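Local coordinates for alkyl hydroperoxide reductase AhpD (Legionella pneumophila, PDB 5DIK) that probably reduces alkyl hydroperoxides through a redox-active cysteine pair, as an alkylhydroperoxidase of the carboxymuconolactone decarboxylase family thought to serve the antioxidative response, at the interface of chains A and B and the interface of chains A and C. Coordinates in Å, arbitrary orientation; residue numbers count along the deposited sequence, not the author numbering. Chains: chain A/B/C, Alkyl hydroperoxide reductase AhpD.

Contacts 1 and 2 lie about 20 Å apart, measured between the centres of their C-alpha atoms, and both are helix-on-helix packings in an assembly of six copies. Helix 87-99 takes part in each: in contact 1 chain B supplies it, as the helix that packs against chain A, whereas in contact 2 chain A's own copy helps to form the receiving surface. Otherwise the elements differ, with helices 32-46 and 53-66 serving contact 1 and helices 12-30 and 102-120 contact 2. Contact 1 belongs to a two-fold interface; contact 2 does not. Each subunit can therefore join two neighbours through separate surfaces, consistent with a hexamer.

Contact 1: the interface of chains A and B. Residues chain A 45-46, 56, 59-60, 63; chain B 96, 99-100.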
# COMPACT_ATOMS: atom_id res chain seq x y z
N ALA A 45 13.33 -5.45 -17.96
CA ALA A 45 11.90 -5.56 -17.79
C ALA A 45 11.09 -5.05 -18.98
O ALA A 45 10.05 -5.62 -19.30
CB ALA A 45 11.46 -4.83 -16.53
N THR A 46 11.55 -3.96 -19.60
CA THR A 46 10.78 -3.26 -20.64
C THR A 46 11.15 -3.62 -22.08
O THR A 46 10.50 -3.14 -23.01
CB THR A 46 10.94 -1.74 -20.52
OG1 THR A 46 12.34 -1.44 -20.57
CG2 THR A 46 10.34 -1.24 -19.22
N LYS A 56 3.95 -3.49 -22.51
CA LYS A 56 4.65 -3.40 -21.24
C LYS A 56 4.47 -2.04 -20.59
O LYS A 56 4.26 -1.96 -19.37
CB LYS A 56 6.13 -3.74 -21.37
CG LYS A 56 6.33 -5.22 -21.64
CD LYS A 56 7.79 -5.58 -21.61
CE LYS A 56 7.96 -7.02 -22.07
NZ LYS A 56 9.33 -7.45 -21.81
N ILE A 59 1.11 -1.86 -18.96
CA ILE A 59 1.20 -2.52 -17.66
C ILE A 59 1.83 -1.59 -16.62
O ILE A 59 1.30 -1.46 -15.51
CB ILE A 59 1.99 -3.83 -17.76
CG1 ILE A 59 1.21 -4.83 -18.62
CG2 ILE A 59 2.28 -4.42 -16.37
CD1 ILE A 59 2.07 -6.00 -19.07
N ALA A 60 2.91 -0.90 -16.99
CA ALA A 60 3.56 0.06 -16.09
C ALA A 60 2.58 1.16 -15.67
O ALA A 60 2.57 1.56 -14.52
CB ALA A 60 4.80 0.65 -16.71
N LEU A 63 0.13 -0.10 -13.07
CA LEU A 63 0.83 -0.21 -11.80
C LEU A 63 1.07 1.16 -11.16
O LEU A 63 0.96 1.31 -9.95
CB LEU A 63 2.19 -0.92 -12.02
CG LEU A 63 2.10 -2.41 -12.29
CD1 LEU A 63 3.39 -2.95 -12.89
CD2 LEU A 63 1.82 -3.13 -11.01
N MET B 96 7.71 -6.79 -15.29
CA MET B 96 7.26 -5.40 -15.15
C MET B 96 6.85 -5.10 -13.70
O MET B 96 7.16 -4.05 -13.17
CB MET B 96 6.11 -5.11 -16.09
CG MET B 96 6.53 -5.00 -17.56
SD MET B 96 7.78 -3.74 -17.84
CE MET B 96 6.97 -2.24 -17.31
N TYR B 99 10.14 -4.60 -11.72
CA TYR B 99 10.63 -3.28 -12.01
C TYR B 99 9.88 -2.19 -11.22
O TYR B 99 10.50 -1.25 -10.70
CB TYR B 99 10.57 -3.05 -13.53
CG TYR B 99 10.51 -1.62 -14.00
CD1 TYR B 99 11.45 -0.68 -13.60
CD2 TYR B 99 9.57 -1.23 -14.95
CE1 TYR B 99 11.41 0.63 -14.06
CE2 TYR B 99 9.52 0.07 -15.44
CZ TYR B 99 10.44 1.00 -14.99
OH TYR B 99 10.36 2.28 -15.46
N MET B 100 8.55 -2.32 -11.08
CA MET B 100 7.73 -1.32 -10.41
C MET B 100 7.49 -1.63 -8.92
O MET B 100 6.71 -0.97 -8.28
CB MET B 100 6.35 -1.24 -11.09
CG MET B 100 6.44 -0.82 -12.55
SD MET B 100 6.80 0.91 -12.54
CE MET B 100 5.29 1.75 -12.03
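The backbone carbonyl oxygen of A:Ala45, near the end of helix 32-46, meets both the side-chain amine NZ of A:Lys56, from its own chain, and the thioether sulfur of B:Met96, from the neighbour. The A:Lys56 NZ to A:Ala45 O hydrogen bond measures 3.2 Å, and the donor stands above the carbonyl plane, 45° out of it, so it is not aimed at a lone pair. The lysine chain runs extended beyond CG to reach that oxygen, tying helix 53-66 to helix 32-46. B:Met96 SD lies 3.3 Å from A:Ala45 O, a close contact rather than a hydrogen bond.

B:Met96 has 81 Å² hidden by chain A, more than any other residue here. Its chain is bent at both chi2 (-57°) and chi3 (-61°), which folds the methyl back over helix 53-66: CE sits 3.4 Å from A:Lys56 O and 3.7 Å from A:Ala60 CB. Nearer the backbone, B:Met96 CB touches A:Ile59 CG2 at 3.9 Å. The A:Lys56 side chain crosses the methionine at about a right angle, offering its CB and CG methylenes, while A:Thr46 brings its methyl CG2 to within 3.8 Å of B:Met96 SD.

On either side of this methionine, A:Ala45 CB packs against B:Tyr99 CB, 3.6 Å away, and one branch of A:Leu63, CD1, rests on B:Met100 CG at 3.7 Å.

Helix 87-99 of one subunit is thereby keyed between helices 32-46 and 53-66 of the other, and two-fold symmetry repeats the packing with chains exchanged, which probably stabilises a dimer within the deposited six-copy assembly.

Contact 2: the interface of chains A and C. Residues chain A 87, 91, 94, 109-110, 113; chain C 23, 26-27.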
# COMPACT_ATOMS: atom_id res chain seq x y z
N ARG A 87 -5.41 6.59 -27.09
CA ARG A 87 -6.27 6.98 -26.00
C ARG A 87 -7.14 5.81 -25.50
O ARG A 87 -7.28 5.60 -24.29
CB ARG A 87 -7.16 8.13 -26.50
CG ARG A 87 -7.95 8.81 -25.42
CD ARG A 87 -8.85 9.85 -26.03
NE ARG A 87 -9.63 10.51 -25.01
CZ ARG A 87 -9.21 11.55 -24.31
NH1 ARG A 87 -8.02 12.09 -24.53
NH2 ARG A 87 -10.03 12.08 -23.42
N LEU A 91 -7.36 4.14 -21.85
CA LEU A 91 -8.59 4.06 -21.10
C LEU A 91 -8.85 2.64 -20.61
O LEU A 91 -9.32 2.44 -19.50
CB LEU A 91 -9.78 4.57 -21.91
CG LEU A 91 -9.79 6.09 -22.19
CD1 LEU A 91 -10.96 6.41 -23.11
CD2 LEU A 91 -9.86 6.91 -20.93
N LEU A 94 -6.62 1.80 -17.73
CA LEU A 94 -7.14 2.48 -16.54
C LEU A 94 -8.39 1.80 -15.97
O LEU A 94 -8.55 1.69 -14.75
CB LEU A 94 -7.42 3.96 -16.85
CG LEU A 94 -6.19 4.74 -17.26
CD1 LEU A 94 -6.52 6.18 -17.60
CD2 LEU A 94 -5.11 4.71 -16.18
N ALA A 109 -6.68 7.42 -11.99
CA ALA A 109 -6.93 7.24 -13.42
C ALA A 109 -7.19 8.61 -14.04
O ALA A 109 -6.76 8.87 -15.17
CB ALA A 109 -8.09 6.30 -13.64
N ALA A 110 -7.89 9.46 -13.30
CA ALA A 110 -8.11 10.84 -13.74
C ALA A 110 -6.80 11.57 -13.94
O ALA A 110 -6.61 12.23 -14.96
CB ALA A 110 -9.00 11.59 -12.77
N LEU A 113 -5.10 10.31 -17.20
CA LEU A 113 -5.70 10.84 -18.43
C LEU A 113 -5.20 12.28 -18.63
O LEU A 113 -4.83 12.65 -19.73
CB LEU A 113 -7.21 10.82 -18.37
CG LEU A 113 -7.90 11.32 -19.65
CD1 LEU A 113 -7.47 10.50 -20.86
CD2 LEU A 113 -9.39 11.28 -19.49
N GLN C 23 -11.96 15.27 -15.55
CA GLN C 23 -11.56 14.02 -16.19
C GLN C 23 -12.62 12.93 -16.12
O GLN C 23 -12.82 12.19 -17.10
CB GLN C 23 -10.22 13.52 -15.64
CG GLN C 23 -9.11 14.55 -15.60
CD GLN C 23 -8.76 15.14 -16.96
OE1 GLN C 23 -8.97 14.54 -18.01
NE2 GLN C 23 -8.24 16.35 -16.93
N LYS C 26 -15.13 12.99 -18.82
CA LYS C 26 -14.62 12.35 -20.03
C LYS C 26 -14.76 10.83 -19.94
O LYS C 26 -15.14 10.19 -20.93
CB LYS C 26 -13.18 12.75 -20.32
CG LYS C 26 -12.98 14.24 -20.52
CD LYS C 26 -11.49 14.54 -20.56
CE LYS C 26 -11.20 16.02 -20.38
NZ LYS C 26 -9.73 16.24 -20.34
N PHE C 27 -14.46 10.25 -18.77
CA PHE C 27 -14.67 8.79 -18.61
C PHE C 27 -16.13 8.40 -18.81
O PHE C 27 -16.40 7.37 -19.40
CB PHE C 27 -14.25 8.30 -17.21
CG PHE C 27 -12.77 8.37 -16.93
CD1 PHE C 27 -11.83 8.28 -17.94
CD2 PHE C 27 -12.31 8.48 -15.63
CE1 PHE C 27 -10.47 8.32 -17.66
CE2 PHE C 27 -10.95 8.54 -15.34
CZ PHE C 27 -10.02 8.46 -16.37
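C:Phe27 and A:Leu113 bury most surface in this patch, 72 and 42 Å² respectively, and they approach from opposite directions. The phenyl ring projects from helix 12-30 of chain C between helices 87-99 and 102-120 of chain A. Along one side of its rim, CE1 lies 3.6 Å from A:Leu113 CD2 and an equal 3.6 Å from A:Leu91 CD2, so two leucine methyls meet at the same ring carbon. The far end of the ring points at backbone: C:Phe27 CZ is 3.5 Å from A:Ala109 O, and the carbonyl carbon of A:Ala109 sits at the ring edge, in its plane.

A:Leu113 holds CG opposite its backbone N (chi1 -178°), and the turn at chi2 (58°) directs CD2 toward chain C, where it also meets C:Gln23 OE1 at 3.6 Å. Its CD1 branch instead lies over one face of the A:Arg87 guanidinium, a packing internal to chain A.

A:Ala110 packs beside them, its CB abutting C:Gln23 CB at 3.7 Å. C:Gln23 bends at chi2, and its amide oxygen OE1 accepts a 3.0 Å hydrogen bond from C:Lys26 NZ, with the donor tilted 30° from the carbonyl plane. This link may steady the amide beside A:Leu113.

In the deposited assembly, which the structure alone does not show to persist in solution, the N-terminal helix 12-30 of one subunit thus docks on the surface formed by helices 87-99 and 102-120 of its neighbour.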